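Local coordinates for transcription termination factor FttA (PDB 3AF6), which probably terminates transcription by cutting nascent RNA, acting as a zinc-dependent endonuclease and 5'-3' exonuclease of the metallo-beta-lactamase superfamily, at residues S186-I191 with L206-E211; R435-M440 with G460-A465; E599-V604 with H632-I637; A231-D236 with C262-Y267. All coordinates share one frame; numbering follows the deposited sequence.

Contact 1: S186-I191 with L206-E211; sequences SRWIRI and LVQTDE
Arg190 and Gln208 form the hydrogen-bonded pair of an antiparallel beta hairpin, strands 189-193 and 204-209, at the start of the metallo-beta-lactamase fold. Their backbones exchange two bonds, Arg190 N to Gln208 O at 2.8 Å and Gln208 N to Arg190 O at 2.7 Å. Strand 647-649, from the far end of the chain, lies along the outer side of 189-193, so the N- and C-terminal parts of this fold share one sheet.

Apolar packing sits on the Ile191 and Val207 face, where Ile191 CG2 meets Val207 CG2 at 4.0 Å; Leu353 and Ile355 of strand 349-355 in the second sheet pack against this side. Past the paired residues, Trp188 has CG between its backbone N and carbonyl carbon (chi1 47°). This folds the indole over the peptide joining Thr209 and Asp210, with one ring face on Thr209 C and Asp210 N and the ring edge at Gln208 CB.

Two polar side-chain contacts lie apart, one at Asp210 past the paired strands and one on the Gln208 face. Asp210 OD2 accepts from Arg187 N at 3.0 Å, met from above the carboxylate plane, while OD1 bonds Tyr184 OH. The Arg187 chain crosses this carboxylate with its methylenes, CG lying 3.3 Å from Asp210 OD1, and carries its guanidinium past without ion-pair contact. The Arg190 guanidinium is turned 65° from the Gln208 amide plane, and NH1 reaches Gln208 OE1 at 2.7 Å in a bent, weak hydrogen bond of 118° at the hydrogen.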
# COMPACT_ATOMS: atom_id res chain seq x y z
N SER A 186 -29.40 -3.70 -0.81
CA SER A 186 -29.24 -4.58 0.34
C SER A 186 -30.33 -4.49 1.42
O SER A 186 -30.85 -3.41 1.71
CB SER A 186 -27.88 -4.30 0.99
OG SER A 186 -26.85 -4.19 0.02
N ARG A 187 -30.65 -5.64 2.01
CA ARG A 187 -31.64 -5.70 3.08
C ARG A 187 -31.01 -5.30 4.41
O ARG A 187 -31.70 -4.81 5.31
CB ARG A 187 -32.21 -7.12 3.20
CG ARG A 187 -33.16 -7.52 2.09
CD ARG A 187 -33.71 -8.93 2.33
NE ARG A 187 -35.13 -9.03 2.00
CZ ARG A 187 -35.64 -9.83 1.06
NH1 ARG A 187 -34.84 -10.61 0.33
NH2 ARG A 187 -36.95 -9.83 0.84
N TRP A 188 -29.71 -5.51 4.54
CA TRP A 188 -28.99 -5.14 5.75
C TRP A 188 -27.49 -5.01 5.51
O TRP A 188 -26.98 -5.44 4.48
CB TRP A 188 -29.27 -6.14 6.90
CG TRP A 188 -29.17 -7.60 6.55
CD1 TRP A 188 -30.21 -8.45 6.25
CD2 TRP A 188 -27.98 -8.40 6.49
NE1 TRP A 188 -29.73 -9.72 6.01
CE2 TRP A 188 -28.37 -9.72 6.14
CE3 TRP A 188 -26.62 -8.13 6.68
CZ2 TRP A 188 -27.45 -10.76 6.00
CZ3 TRP A 188 -25.69 -9.17 6.53
CH2 TRP A 188 -26.12 -10.47 6.20
N ILE A 189 -26.79 -4.42 6.46
CA ILE A 189 -25.35 -4.20 6.35
C ILE A 189 -24.75 -4.28 7.75
O ILE A 189 -25.24 -3.62 8.66
CB ILE A 189 -25.06 -2.79 5.77
CG1 ILE A 189 -25.74 -2.62 4.41
CG2 ILE A 189 -23.55 -2.57 5.65
CD1 ILE A 189 -25.88 -1.18 3.98
N ARG A 190 -23.69 -5.07 7.92
CA ARG A 190 -23.06 -5.19 9.24
C ARG A 190 -21.54 -5.21 9.10
O ARG A 190 -21.01 -5.67 8.08
CB ARG A 190 -23.46 -6.50 9.94
CG ARG A 190 -24.83 -7.04 9.60
CD ARG A 190 -24.81 -8.58 9.64
NE ARG A 190 -24.81 -9.11 11.00
CZ ARG A 190 -24.49 -10.37 11.31
NH1 ARG A 190 -24.13 -11.24 10.37
NH2 ARG A 190 -24.53 -10.75 12.58
N ILE A 191 -20.82 -4.72 10.10
CA ILE A 191 -19.37 -4.78 10.02
C ILE A 191 -18.85 -5.49 11.27
O ILE A 191 -19.25 -5.18 12.40
CB ILE A 191 -18.69 -3.39 9.87
CG1 ILE A 191 -19.04 -2.48 11.04
CG2 ILE A 191 -19.10 -2.76 8.55
CD1 ILE A 191 -18.32 -1.12 10.99
N LEU A 206 -14.58 -7.16 8.44
CA LEU A 206 -15.46 -7.86 7.54
C LEU A 206 -16.75 -7.09 7.35
O LEU A 206 -17.44 -6.80 8.32
CB LEU A 206 -15.78 -9.25 8.09
CG LEU A 206 -16.71 -10.13 7.26
CD1 LEU A 206 -16.06 -10.46 5.91
CD2 LEU A 206 -16.98 -11.42 8.03
N VAL A 207 -17.05 -6.75 6.10
CA VAL A 207 -18.29 -6.02 5.79
C VAL A 207 -19.29 -7.01 5.23
O VAL A 207 -18.96 -7.76 4.32
CB VAL A 207 -18.06 -4.89 4.75
CG1 VAL A 207 -19.37 -4.20 4.45
CG2 VAL A 207 -17.04 -3.88 5.27
N GLN A 208 -20.50 -7.01 5.78
CA GLN A 208 -21.54 -7.93 5.34
C GLN A 208 -22.84 -7.28 4.90
O GLN A 208 -23.24 -6.23 5.43
CB GLN A 208 -21.94 -8.90 6.47
CG GLN A 208 -20.83 -9.51 7.28
CD GLN A 208 -21.38 -10.20 8.52
OE1 GLN A 208 -22.29 -11.01 8.44
NE2 GLN A 208 -20.81 -9.87 9.67
N THR A 209 -23.49 -7.94 3.94
CA THR A 209 -24.82 -7.56 3.46
C THR A 209 -25.43 -8.93 3.14
O THR A 209 -24.73 -9.93 3.13
CB THR A 209 -24.80 -6.73 2.16
OG1 THR A 209 -24.38 -7.55 1.07
CG2 THR A 209 -23.89 -5.52 2.31
N ASP A 210 -26.73 -8.98 2.90
CA ASP A 210 -27.36 -10.25 2.56
C ASP A 210 -26.91 -10.73 1.18
O ASP A 210 -27.22 -11.84 0.76
CB ASP A 210 -28.89 -10.12 2.57
CG ASP A 210 -29.40 -8.98 1.68
OD1 ASP A 210 -30.50 -9.15 1.09
OD2 ASP A 210 -28.74 -7.93 1.57
N GLU A 211 -26.15 -9.90 0.48
CA GLU A 211 -25.70 -10.27 -0.85
C GLU A 211 -24.21 -10.42 -1.00
O GLU A 211 -23.75 -11.13 -1.88
CB GLU A 211 -26.19 -9.24 -1.87
CG GLU A 211 -25.89 -9.58 -3.34
CD GLU A 211 -26.45 -10.94 -3.76
OE1 GLU A 211 -27.46 -11.37 -3.17
OE2 GLU A 211 -25.89 -11.56 -4.69

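Contact 2: R435-M440 with G460-A465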
# COMPACT_ATOMS: atom_id res chain seq x y z
N ARG A 435 8.29 5.86 7.55
CA ARG A 435 9.23 6.77 8.19
C ARG A 435 10.59 6.87 7.51
O ARG A 435 11.17 7.96 7.44
CB ARG A 435 9.45 6.39 9.67
CG ARG A 435 8.20 6.40 10.57
CD ARG A 435 7.22 7.53 10.25
NE ARG A 435 6.31 7.17 9.17
CZ ARG A 435 5.90 8.01 8.21
NH1 ARG A 435 6.32 9.27 8.19
NH2 ARG A 435 5.06 7.58 7.27
N ALA A 436 11.11 5.75 7.01
CA ALA A 436 12.42 5.75 6.37
C ALA A 436 12.56 6.87 5.33
O ALA A 436 13.43 7.73 5.46
CB ALA A 436 12.68 4.39 5.71
N GLN A 437 11.71 6.86 4.31
CA GLN A 437 11.77 7.87 3.28
C GLN A 437 11.51 9.29 3.79
O GLN A 437 12.09 10.26 3.28
CB GLN A 437 10.78 7.55 2.15
CG GLN A 437 11.21 6.41 1.26
CD GLN A 437 11.00 5.04 1.89
OE1 GLN A 437 11.61 4.05 1.46
NE2 GLN A 437 10.12 4.96 2.91
N GLU A 438 10.65 9.41 4.80
CA GLU A 438 10.33 10.72 5.36
C GLU A 438 11.55 11.31 6.05
O GLU A 438 11.87 12.49 5.85
CB GLU A 438 9.19 10.62 6.36
CG GLU A 438 8.76 11.96 6.93
CD GLU A 438 8.03 12.82 5.91
OE1 GLU A 438 7.71 12.33 4.81
OE2 GLU A 438 7.75 14.00 6.22
N VAL A 439 12.20 10.51 6.87
CA VAL A 439 13.38 10.96 7.58
C VAL A 439 14.49 11.19 6.55
O VAL A 439 15.34 12.07 6.72
CB VAL A 439 13.84 9.94 8.63
CG1 VAL A 439 15.20 10.33 9.20
CG2 VAL A 439 12.81 9.85 9.74
N MET A 440 14.47 10.40 5.48
CA MET A 440 15.48 10.58 4.45
C MET A 440 15.36 11.99 3.91
O MET A 440 16.34 12.73 3.90
CB MET A 440 15.30 9.56 3.31
CG MET A 440 16.15 8.31 3.48
SD MET A 440 15.47 6.92 2.57
CE MET A 440 16.16 7.20 0.91
N GLY A 460 18.17 -2.88 4.97
CA GLY A 460 16.93 -3.60 5.17
C GLY A 460 15.84 -3.44 4.14
O GLY A 460 14.66 -3.42 4.48
N MET A 461 16.22 -3.34 2.87
CA MET A 461 15.25 -3.17 1.80
C MET A 461 14.65 -1.76 1.77
O MET A 461 13.67 -1.51 1.08
CB MET A 461 14.15 -4.23 1.91
CG MET A 461 14.63 -5.64 1.64
SD MET A 461 15.32 -5.84 -0.03
CE MET A 461 17.13 -5.65 0.27
N ILE A 462 15.24 -0.85 2.53
CA ILE A 462 14.82 0.54 2.55
C ILE A 462 15.11 1.14 1.18
O ILE A 462 14.33 1.94 0.66
CB ILE A 462 15.61 1.36 3.58
CG1 ILE A 462 15.23 0.95 5.00
CG2 ILE A 462 15.38 2.85 3.34
CD1 ILE A 462 15.91 1.78 6.07
N TRP A 463 16.24 0.76 0.60
CA TRP A 463 16.61 1.28 -0.71
C TRP A 463 15.69 0.72 -1.78
O TRP A 463 15.24 1.45 -2.67
CB TRP A 463 18.06 0.92 -1.04
CG TRP A 463 18.53 1.53 -2.33
CD1 TRP A 463 18.80 0.87 -3.50
CD2 TRP A 463 18.77 2.92 -2.59
NE1 TRP A 463 19.20 1.77 -4.47
CE2 TRP A 463 19.19 3.03 -3.94
CE3 TRP A 463 18.68 4.08 -1.82
CZ2 TRP A 463 19.52 4.25 -4.52
CZ3 TRP A 463 19.00 5.30 -2.40
CH2 TRP A 463 19.42 5.38 -3.74
N GLU A 464 15.40 -0.57 -1.69
CA GLU A 464 14.50 -1.21 -2.64
C GLU A 464 13.17 -0.47 -2.58
O GLU A 464 12.59 -0.13 -3.62
CB GLU A 464 14.33 -2.69 -2.27
CG GLU A 464 13.51 -3.54 -3.22
CD GLU A 464 13.52 -3.03 -4.65
OE1 GLU A 464 14.58 -2.51 -5.10
OE2 GLU A 464 12.48 -3.17 -5.33
N ALA A 465 12.71 -0.17 -1.37
CA ALA A 465 11.45 0.55 -1.19
C ALA A 465 11.53 1.95 -1.78
O ALA A 465 10.56 2.44 -2.39
CB ALA A 465 11.10 0.63 0.29
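Ala436 and Ile462 mark the closest approach of the two backbones, with Ala436 CA and Ile462 CA 6.9 Å apart. Segment 435-440 is the first part of helix 435-447. Segment 460-465 enters helix 462-471 through Gly460, whose phi is positive, and Met461, which holds the N-cap position. Each piece has its own helical bonding, Met440 N to Ala436 O at 2.9 Å and Ala465 N to Met461 O at 3.0 Å, and the gap is bridged from side chains, without backbone pairing.

Ile462 carries the contact. Its CG2 branch stands anti to the backbone N and enters between two residues one turn apart on the other helix: CG2 lies 3.9 Å from Ala436 CB and 4.1 Å from Met440 SD. The Met440 chain runs past Ile462 in the opposite direction; its extended second torsion (chi2 157°) carries the sulfur out beside that methyl, and the bend at chi3 only turns CE. Gln437 leans across beside Met440, and its amide end comes against Ala465 CB. Met440 also packs on Leu458 and Phe497, side chains of the neighbouring parallel strands.

Around the pair, Glu438 OE2 is bonded by Arg374 N, while Glu464 OE2 bonds the hydroxyls of Ser150 and Thr152 in the KH-containing N-terminal region. The Gln437 side chain is about 8 Å from that of the zinc ligand His258 and about 11 Å from a zinc ion. Two helices packed together, each following a strand of a parallel six-stranded sheet, are the layered alpha/beta architecture of the beta-CASP domain.

Contact 3: E599-V604 with H632-I637; sequences ELMNYV and HRKFGI
Met601 and Phe635 meet through side chains that both start anti to the carbonyl carbon, but only the methionine then curls: its next two torsions (chi2 -66°, chi3 -79°) fold CE back toward helix 621-635. There CE touches Lys634 CD at 3.7 Å and Phe635 CE2 at 3.9 Å. Phe635 projects its ring obliquely against helix 597-606, with CD2 3.7 Å from Val604 CG1 and CZ 3.6 Å from the backbone Met601 O. The same Val604 CG1 also meets Ile637 CD1 at 4.0 Å, so one methyl is shared between the ring and a residue two places past the helix end.

Lys634 lies stretched along this group, its CG over the centre of one Phe635 face. Gly636, with positive phi, ends the helix and lets the chain turn into strand 638-640. His632 ND1 spans that turn to Ile637 O at 3.1 Å, the acceptor lying in the imidazole plane although the donor sits above the carbonyl plane. Ile614 of strand 613-617 touches both Val604 and Ile637, placing both helices on the C-terminal part of the metallo-beta-lactamase fold.

What crosses is packing of methyl, methylene and ring carbons, with one backbone oxygen, Met601 O, against the ring tip; lysine contributes its methylenes, its ammonium carried beyond by an extended chain, and cohesion here depends on shape fit and dispersion.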
# COMPACT_ATOMS: atom_id res chain seq x y z
N GLU A 599 -5.05 16.28 15.22
CA GLU A 599 -5.35 16.00 13.82
C GLU A 599 -6.58 15.12 13.67
O GLU A 599 -7.39 15.34 12.77
CB GLU A 599 -4.17 15.29 13.14
CG GLU A 599 -2.91 16.09 13.05
CD GLU A 599 -1.84 15.35 12.26
OE1 GLU A 599 -2.09 15.03 11.07
OE2 GLU A 599 -0.76 15.10 12.84
N LEU A 600 -6.70 14.11 14.53
CA LEU A 600 -7.84 13.21 14.44
C LEU A 600 -9.12 13.99 14.71
O LEU A 600 -10.08 13.89 13.95
CB LEU A 600 -7.70 12.05 15.43
CG LEU A 600 -6.54 11.05 15.24
CD1 LEU A 600 -6.45 10.16 16.47
CD2 LEU A 600 -6.72 10.20 13.98
N MET A 601 -9.14 14.78 15.77
CA MET A 601 -10.33 15.55 16.08
C MET A 601 -10.63 16.49 14.92
O MET A 601 -11.77 16.60 14.47
CB MET A 601 -10.15 16.36 17.37
CG MET A 601 -10.09 15.52 18.65
SD MET A 601 -11.63 14.63 19.11
CE MET A 601 -12.61 15.95 19.83
N ASN A 602 -9.58 17.13 14.42
CA ASN A 602 -9.75 18.07 13.31
C ASN A 602 -10.25 17.39 12.05
O ASN A 602 -10.90 18.01 11.22
CB ASN A 602 -8.43 18.80 13.04
CG ASN A 602 -8.54 19.78 11.89
OD1 ASN A 602 -7.71 19.78 10.98
ND2 ASN A 602 -9.56 20.62 11.92
N TYR A 603 -9.94 16.11 11.88
CA TYR A 603 -10.40 15.38 10.70
C TYR A 603 -11.90 15.21 10.79
O TYR A 603 -12.61 15.22 9.78
CB TYR A 603 -9.74 14.00 10.59
CG TYR A 603 -10.13 13.27 9.32
CD1 TYR A 603 -9.55 13.62 8.09
CD2 TYR A 603 -11.14 12.32 9.33
CE1 TYR A 603 -9.99 13.04 6.90
CE2 TYR A 603 -11.59 11.74 8.15
CZ TYR A 603 -11.01 12.10 6.94
OH TYR A 603 -11.46 11.54 5.77
N VAL A 604 -12.40 15.02 12.01
CA VAL A 604 -13.83 14.83 12.21
C VAL A 604 -14.52 16.14 11.89
O VAL A 604 -15.50 16.18 11.14
CB VAL A 604 -14.14 14.41 13.67
CG1 VAL A 604 -15.64 14.16 13.82
CG2 VAL A 604 -13.36 13.15 14.02
N HIS A 632 -17.86 12.42 20.50
CA HIS A 632 -19.26 12.57 20.85
C HIS A 632 -19.53 13.83 21.67
O HIS A 632 -20.46 14.58 21.39
CB HIS A 632 -19.74 11.37 21.66
CG HIS A 632 -21.16 11.49 22.10
ND1 HIS A 632 -22.22 11.39 21.23
CD2 HIS A 632 -21.70 11.75 23.32
CE1 HIS A 632 -23.35 11.59 21.89
NE2 HIS A 632 -23.06 11.81 23.16
N ARG A 633 -18.71 14.02 22.69
CA ARG A 633 -18.85 15.16 23.58
C ARG A 633 -18.65 16.49 22.87
O ARG A 633 -19.34 17.46 23.17
CB ARG A 633 -17.87 15.00 24.73
CG ARG A 633 -18.10 15.91 25.91
CD ARG A 633 -17.52 15.26 27.16
NE ARG A 633 -16.17 14.77 26.90
CZ ARG A 633 -15.60 13.75 27.54
NH1 ARG A 633 -16.28 13.11 28.49
NH2 ARG A 633 -14.37 13.36 27.22
N LYS A 634 -17.72 16.55 21.93
CA LYS A 634 -17.44 17.80 21.22
C LYS A 634 -18.25 18.03 19.96
O LYS A 634 -18.47 19.18 19.58
CB LYS A 634 -15.96 17.90 20.87
CG LYS A 634 -15.60 19.20 20.16
CD LYS A 634 -14.12 19.33 19.99
CE LYS A 634 -13.73 20.64 19.34
NZ LYS A 634 -12.25 20.70 19.23
N PHE A 635 -18.70 16.97 19.31
CA PHE A 635 -19.45 17.13 18.08
C PHE A 635 -20.87 16.61 18.18
O PHE A 635 -21.73 16.92 17.35
CB PHE A 635 -18.74 16.42 16.93
CG PHE A 635 -17.33 16.90 16.70
CD1 PHE A 635 -17.08 18.18 16.23
CD2 PHE A 635 -16.24 16.06 16.97
CE1 PHE A 635 -15.77 18.62 16.02
CE2 PHE A 635 -14.93 16.50 16.77
CZ PHE A 635 -14.70 17.78 16.29
N GLY A 636 -21.13 15.81 19.21
CA GLY A 636 -22.45 15.25 19.38
C GLY A 636 -22.74 14.16 18.37
O GLY A 636 -23.90 13.81 18.15
N ILE A 637 -21.70 13.62 17.75
CA ILE A 637 -21.86 12.55 16.77
C ILE A 637 -21.88 11.18 17.48
O ILE A 637 -21.10 10.96 18.42
CB ILE A 637 -20.71 12.58 15.74
CG1 ILE A 637 -20.74 13.90 14.97
CG2 ILE A 637 -20.81 11.40 14.78
CD1 ILE A 637 -19.59 14.09 13.99

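Contact 4: A231-D236 with C262-Y267; sequences AFPHFD and CGMLPY
Met264 presses its thioether end flat against the ring of Phe232: SD and CE each lie 4.1 Å from the ring centroid, on one face, a Met-aromatic contact joined by a CH-pi contact from the methyl. The two side chains cross at about a right angle, and CE stands nearly over the ring, 13° off its normal. Bends at chi2 and chi3, both near -66°, curl the methionine back so that sulfur and methyl share this face.

The same CE reaches two more rings. It meets the edge of Phe235, near that ring's plane, at 3.8 Å from CE2, and lies over the rim of one Tyr267 face. Phe235 CZ in turn touches Tyr267 CD2 at 3.8 Å, their planes 52° apart, so Phe232, Phe235 and Tyr267 form an aromatic cluster around one methyl. Pro233 adds a contact, its CD 3.8 Å from Met264 CG.

Both backbones are irregular. Cys262 to Leu265 make a type I turn, with Leu265 N bonded to Cys262 O at 3.1 Å. The turn directly follows the zinc ligands Asp260 and His261, and the Met264 side chain is about 9 Å from that of Asp260. On the other loop, His234 ND1 bonds Asp236 OD1 in the ring plane, at the carboxylate's syn lone pair. Phe218 and Val220 also pack on Met264, and Leu307 on Phe232.

The chemistry across the gap is apolar and aromatic: a polarisable sulfur and its slightly positive methyl probably suit the electron-rich face of Phe232, and the packing joins two loops of the metallo-beta-lactamase domain.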
# COMPACT_ATOMS: atom_id res chain seq x y z
N ALA A 231 -1.75 -12.90 17.40
CA ALA A 231 -1.09 -12.43 16.19
C ALA A 231 -1.92 -12.44 14.91
O ALA A 231 -1.61 -11.70 13.97
CB ALA A 231 0.19 -13.23 15.94
N PHE A 232 -2.95 -13.27 14.86
CA PHE A 232 -3.76 -13.36 13.66
C PHE A 232 -5.17 -12.86 13.83
O PHE A 232 -5.70 -12.79 14.93
CB PHE A 232 -3.90 -14.80 13.16
CG PHE A 232 -2.62 -15.54 12.99
CD1 PHE A 232 -1.41 -14.86 12.83
CD2 PHE A 232 -2.62 -16.93 12.95
CE1 PHE A 232 -0.24 -15.55 12.63
CE2 PHE A 232 -1.45 -17.64 12.75
CZ PHE A 232 -0.25 -16.95 12.59
N PRO A 233 -5.80 -12.48 12.71
CA PRO A 233 -7.19 -12.01 12.73
C PRO A 233 -7.99 -13.23 13.19
O PRO A 233 -7.55 -14.37 13.02
CB PRO A 233 -7.45 -11.67 11.27
CG PRO A 233 -6.14 -11.18 10.81
CD PRO A 233 -5.16 -12.18 11.42
N HIS A 234 -9.16 -13.01 13.76
CA HIS A 234 -9.98 -14.12 14.23
C HIS A 234 -10.53 -15.06 13.18
O HIS A 234 -11.61 -14.84 12.64
CB HIS A 234 -11.13 -13.60 15.07
CG HIS A 234 -10.75 -13.31 16.48
ND1 HIS A 234 -10.61 -14.30 17.43
CD2 HIS A 234 -10.44 -12.14 17.10
CE1 HIS A 234 -10.23 -13.75 18.57
NE2 HIS A 234 -10.12 -12.45 18.40
N PHE A 235 -9.78 -16.12 12.90
CA PHE A 235 -10.20 -17.15 11.95
C PHE A 235 -11.28 -17.95 12.64
O PHE A 235 -12.04 -18.67 11.99
CB PHE A 235 -9.04 -18.09 11.62
CG PHE A 235 -8.15 -17.62 10.52
CD1 PHE A 235 -8.50 -17.82 9.19
CD2 PHE A 235 -6.94 -17.00 10.81
CE1 PHE A 235 -7.65 -17.42 8.16
CE2 PHE A 235 -6.09 -16.59 9.77
CZ PHE A 235 -6.44 -16.81 8.45
N ASP A 236 -11.33 -17.83 13.96
CA ASP A 236 -12.31 -18.55 14.75
C ASP A 236 -13.66 -17.85 14.87
O ASP A 236 -14.42 -18.12 15.79
CB ASP A 236 -11.74 -18.88 16.14
CG ASP A 236 -11.42 -17.64 16.96
OD1 ASP A 236 -11.37 -16.54 16.37
OD2 ASP A 236 -11.19 -17.77 18.19
N CYS A 262 -1.78 -5.93 5.69
CA CYS A 262 -1.80 -6.88 4.58
C CYS A 262 -0.90 -8.10 4.86
O CYS A 262 -0.76 -8.99 4.02
CB CYS A 262 -1.31 -6.19 3.31
SG CYS A 262 0.44 -5.82 3.44
N GLY A 263 -0.31 -8.14 6.05
CA GLY A 263 0.59 -9.22 6.41
C GLY A 263 0.11 -10.67 6.34
O GLY A 263 0.90 -11.56 6.01
N MET A 264 -1.15 -10.92 6.67
CA MET A 264 -1.68 -12.28 6.63
C MET A 264 -2.31 -12.62 5.28
O MET A 264 -2.70 -13.77 5.05
CB MET A 264 -2.74 -12.48 7.72
CG MET A 264 -2.16 -12.71 9.11
SD MET A 264 -1.26 -14.26 9.19
CE MET A 264 -2.60 -15.41 8.98
N LEU A 265 -2.40 -11.64 4.40
CA LEU A 265 -3.02 -11.86 3.10
C LEU A 265 -2.50 -13.10 2.35
O LEU A 265 -3.29 -13.92 1.89
CB LEU A 265 -2.87 -10.60 2.25
CG LEU A 265 -3.56 -10.54 0.88
CD1 LEU A 265 -5.03 -10.96 0.96
CD2 LEU A 265 -3.45 -9.11 0.39
N PRO A 266 -1.17 -13.26 2.22
CA PRO A 266 -0.71 -14.45 1.49
C PRO A 266 -0.99 -15.79 2.22
O PRO A 266 -1.11 -16.84 1.59
CB PRO A 266 0.76 -14.16 1.25
CG PRO A 266 1.13 -13.27 2.37
CD PRO A 266 -0.05 -12.37 2.54
N TYR A 267 -1.11 -15.73 3.54
CA TYR A 267 -1.40 -16.91 4.34
C TYR A 267 -2.67 -17.57 3.80
O TYR A 267 -2.82 -18.80 3.82
CB TYR A 267 -1.66 -16.50 5.79
CG TYR A 267 -1.86 -17.65 6.75
CD1 TYR A 267 -0.76 -18.25 7.37
CD2 TYR A 267 -3.13 -18.09 7.10
CE1 TYR A 267 -0.93 -19.26 8.32
CE2 TYR A 267 -3.32 -19.09 8.04
CZ TYR A 267 -2.21 -19.67 8.64
OH TYR A 267 -2.36 -20.66 9.58

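How the contacts relate
Along the chain the contacts follow one another without interleaving, in the order 1, 4, 2, 3. Contacts 1, 4 and 3 belong to the metallo-beta-lactamase fold, the first two in its N-terminal part and contact 3 in the part that returns after the inserted beta-CASP domain, which holds contact 2. Contact 1 sits in one mixed sheet and contact 3 beside the other. Contacts 1 and 4 are nearest, centres about 21 Å apart; contacts 1 and 2, centres about 39 Å apart, lie on opposite sides of the chain's centre. Contacts 2 and 4, centres about 25 Å apart, each have a side chain about 11 to 12 Å from a bound zinc ion, one in each domain.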